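Local coordinates for hypothetical protein (Uncultured marine organism, PDB 2OD6), which is of unknown function but forms a dimer with a ferredoxin-like fold and binds a long-chain oxo fatty acid in a pocket between sheet and helices, at residues A[65-70]-A[75-80]. Sequence-based numbering, arbitrary orientation.
Sequences YEYKDR and ANIAYL. With OHA (10-oxohexadecanoic acid), chain E.
Tyr67 OH and Ile77 CD1, 4.3 Å apart, converge from strand and helix on the same carboxyl group, the head of a bound 10-oxohexadecanoic acid. Tyr67 OH donates a short hydrogen bond to OHA O2 at 2.6 Å, with that oxygen at the ring edge in the ring plane. Ile77 CD1 packs on the carboxyl carbon OHA C16 at 3.5 Å, and Ser9 is a further hydrogen-bonding partner of the ligand. Direct packing between strand and helix rests mainly on Asn76, whose CB comes within 3.5 Å of Tyr67 CE1. Its amide lies obliquely to the phenol ring, the planes 35° apart, with ND2 near Tyr67 CD1 and CE1; ND2 bonds to Ser72 O, one turn earlier in the helix, which directs the amide. Strand 59-67 thus faces helix 70-85 in the ferredoxin-like fold of the dimeric alpha/beta-barrel clan, where an antiparallel four-stranded sheet carries its helices on one face, and the ligand lies between the two layers. Two residues back on the strand, Tyr65 has CG anti to the carbonyl carbon (chi1 -62°), which extends its ring from the strand to the ligand chain. OHA C15 sits 4.0 Å above one face of the Tyr65 ring, near the rim, while Tyr65 OH donates a longer bond of 3.3 Å to the keto oxygen OHA O1. A phenylalanine in place of Tyr67 would probably leave OHA O2 without the short hydrogen bond that fixes the carboxyl group beside the ring edge. Farther along the chain, Leu80 CD1 touches OHA C13 at 3.9 Å.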
# COMPACT_ATOMS: atom_id res chain seq x y z
N TYR A 65 -3.53 5.32 3.35
CA TYR A 65 -3.85 6.73 3.50
C TYR A 65 -2.96 7.53 2.56
O TYR A 65 -1.75 7.53 2.71
CB TYR A 65 -3.55 7.14 4.93
CG TYR A 65 -4.35 6.41 5.92
CD1 TYR A 65 -3.91 5.18 6.40
CD2 TYR A 65 -5.57 6.90 6.38
CE1 TYR A 65 -4.65 4.44 7.34
CE2 TYR A 65 -6.33 6.15 7.35
CZ TYR A 65 -5.84 4.94 7.79
OH TYR A 65 -6.56 4.25 8.69
N GLU A 66 -3.53 8.17 1.56
CA GLU A 66 -2.74 8.90 0.62
C GLU A 66 -2.88 10.40 0.94
O GLU A 66 -3.94 10.96 0.75
CB GLU A 66 -3.23 8.65 -0.80
CG GLU A 66 -2.79 7.31 -1.36
CD GLU A 66 -3.46 6.95 -2.64
OE1 GLU A 66 -3.46 7.73 -3.62
OE2 GLU A 66 -3.99 5.82 -2.65
N TYR A 67 -1.79 11.02 1.39
CA TYR A 67 -1.76 12.42 1.72
C TYR A 67 -1.09 13.30 0.66
O TYR A 67 -0.21 12.86 -0.10
CB TYR A 67 -1.05 12.62 3.03
CG TYR A 67 -1.53 11.74 4.18
CD1 TYR A 67 -2.68 12.05 4.88
CD2 TYR A 67 -0.82 10.62 4.58
CE1 TYR A 67 -3.12 11.26 5.95
CE2 TYR A 67 -1.24 9.84 5.65
CZ TYR A 67 -2.38 10.19 6.33
OH TYR A 67 -2.81 9.45 7.41
N LYS A 68 -1.49 14.56 0.64
CA LYS A 68 -0.97 15.55 -0.31
C LYS A 68 0.53 15.74 -0.12
O LYS A 68 1.28 15.94 -1.08
CB LYS A 68 -1.71 16.88 -0.08
CG LYS A 68 -1.61 17.97 -1.13
CD LYS A 68 -2.55 19.19 -0.76
CE LYS A 68 -1.83 20.42 -0.13
NZ LYS A 68 -2.68 21.68 0.30
N ASP A 69 0.99 15.69 1.13
CA ASP A 69 2.36 16.09 1.47
C ASP A 69 2.63 15.82 2.92
O ASP A 69 1.75 15.34 3.62
CB ASP A 69 2.65 17.57 1.13
CG ASP A 69 1.58 18.55 1.68
OD1 ASP A 69 0.94 18.30 2.70
OD2 ASP A 69 1.44 19.63 1.07
N ARG A 70 3.84 16.16 3.36
CA ARG A 70 4.25 16.00 4.78
C ARG A 70 3.36 16.76 5.76
O ARG A 70 3.00 16.22 6.79
CB ARG A 70 5.69 16.46 4.97
CG ARG A 70 6.27 16.17 6.36
CD ARG A 70 7.72 16.66 6.50
N ALA A 75 -0.91 16.84 9.97
CA ALA A 75 -2.19 17.36 10.44
C ALA A 75 -3.17 16.23 10.66
O ALA A 75 -4.01 16.28 11.54
CB ALA A 75 -2.77 18.35 9.44
N ASN A 76 -3.07 15.21 9.84
CA ASN A 76 -3.94 14.04 9.96
C ASN A 76 -3.62 13.13 11.15
O ASN A 76 -4.54 12.69 11.84
CB ASN A 76 -3.96 13.28 8.63
CG ASN A 76 -5.02 13.84 7.68
OD1 ASN A 76 -6.19 13.72 7.97
ND2 ASN A 76 -4.60 14.47 6.60
N ILE A 77 -2.33 12.87 11.41
CA ILE A 77 -1.89 12.21 12.64
C ILE A 77 -2.31 12.97 13.90
O ILE A 77 -2.70 12.39 14.90
CB ILE A 77 -0.34 12.06 12.65
CG1 ILE A 77 0.11 11.13 11.53
CG2 ILE A 77 0.17 11.61 14.01
CD1 ILE A 77 -0.85 10.01 11.19
N ALA A 78 -2.20 14.29 13.84
CA ALA A 78 -2.64 15.15 14.92
C ALA A 78 -4.12 14.95 15.19
O ALA A 78 -4.54 14.77 16.32
CB ALA A 78 -2.34 16.60 14.58
N TYR A 79 -4.91 14.98 14.12
CA TYR A 79 -6.35 14.79 14.20
C TYR A 79 -6.66 13.42 14.78
O TYR A 79 -7.53 13.29 15.63
CB TYR A 79 -7.01 14.93 12.82
CG TYR A 79 -8.39 14.36 12.77
CD1 TYR A 79 -9.45 15.02 13.38
CD2 TYR A 79 -8.65 13.14 12.15
CE1 TYR A 79 -10.74 14.49 13.35
CE2 TYR A 79 -9.96 12.58 12.13
CZ TYR A 79 -10.98 13.26 12.73
OH TYR A 79 -12.26 12.74 12.72
N LEU A 80 -5.98 12.39 14.31
CA LEU A 80 -6.32 11.05 14.76
C LEU A 80 -5.94 10.84 16.22
O LEU A 80 -6.73 10.31 16.97
CB LEU A 80 -5.72 9.97 13.86
CG LEU A 80 -6.29 9.76 12.44
CD1 LEU A 80 -5.42 8.75 11.69
CD2 LEU A 80 -7.74 9.31 12.42
O2 OHA E . -0.99 7.85 8.21
C16 OHA E . -1.13 7.13 9.20
O3 OHA E . -0.02 6.67 9.73
C15 OHA E . -2.48 6.81 9.82
C14 OHA E . -2.43 5.54 10.69
C13 OHA E . -3.68 5.29 11.58
C12 OHA E . -4.34 3.91 11.39
C11 OHA E . -5.24 3.45 12.57
C10 OHA E . -6.61 2.86 12.20
C9 OHA E . -7.63 3.99 11.92
C8 OHA E . -8.91 3.60 11.13
C7 OHA E . -9.69 4.85 10.71
O1 OHA E . -9.43 5.43 9.66
C6 OHA E . -10.81 5.44 11.54
C5 OHA E . -11.18 4.61 12.76
C4 OHA E . -12.39 5.23 13.48
C3 OHA E . -12.98 4.39 14.64
C2 OHA E . -13.38 2.95 14.29
C1 OHA E . -12.55 1.96 15.10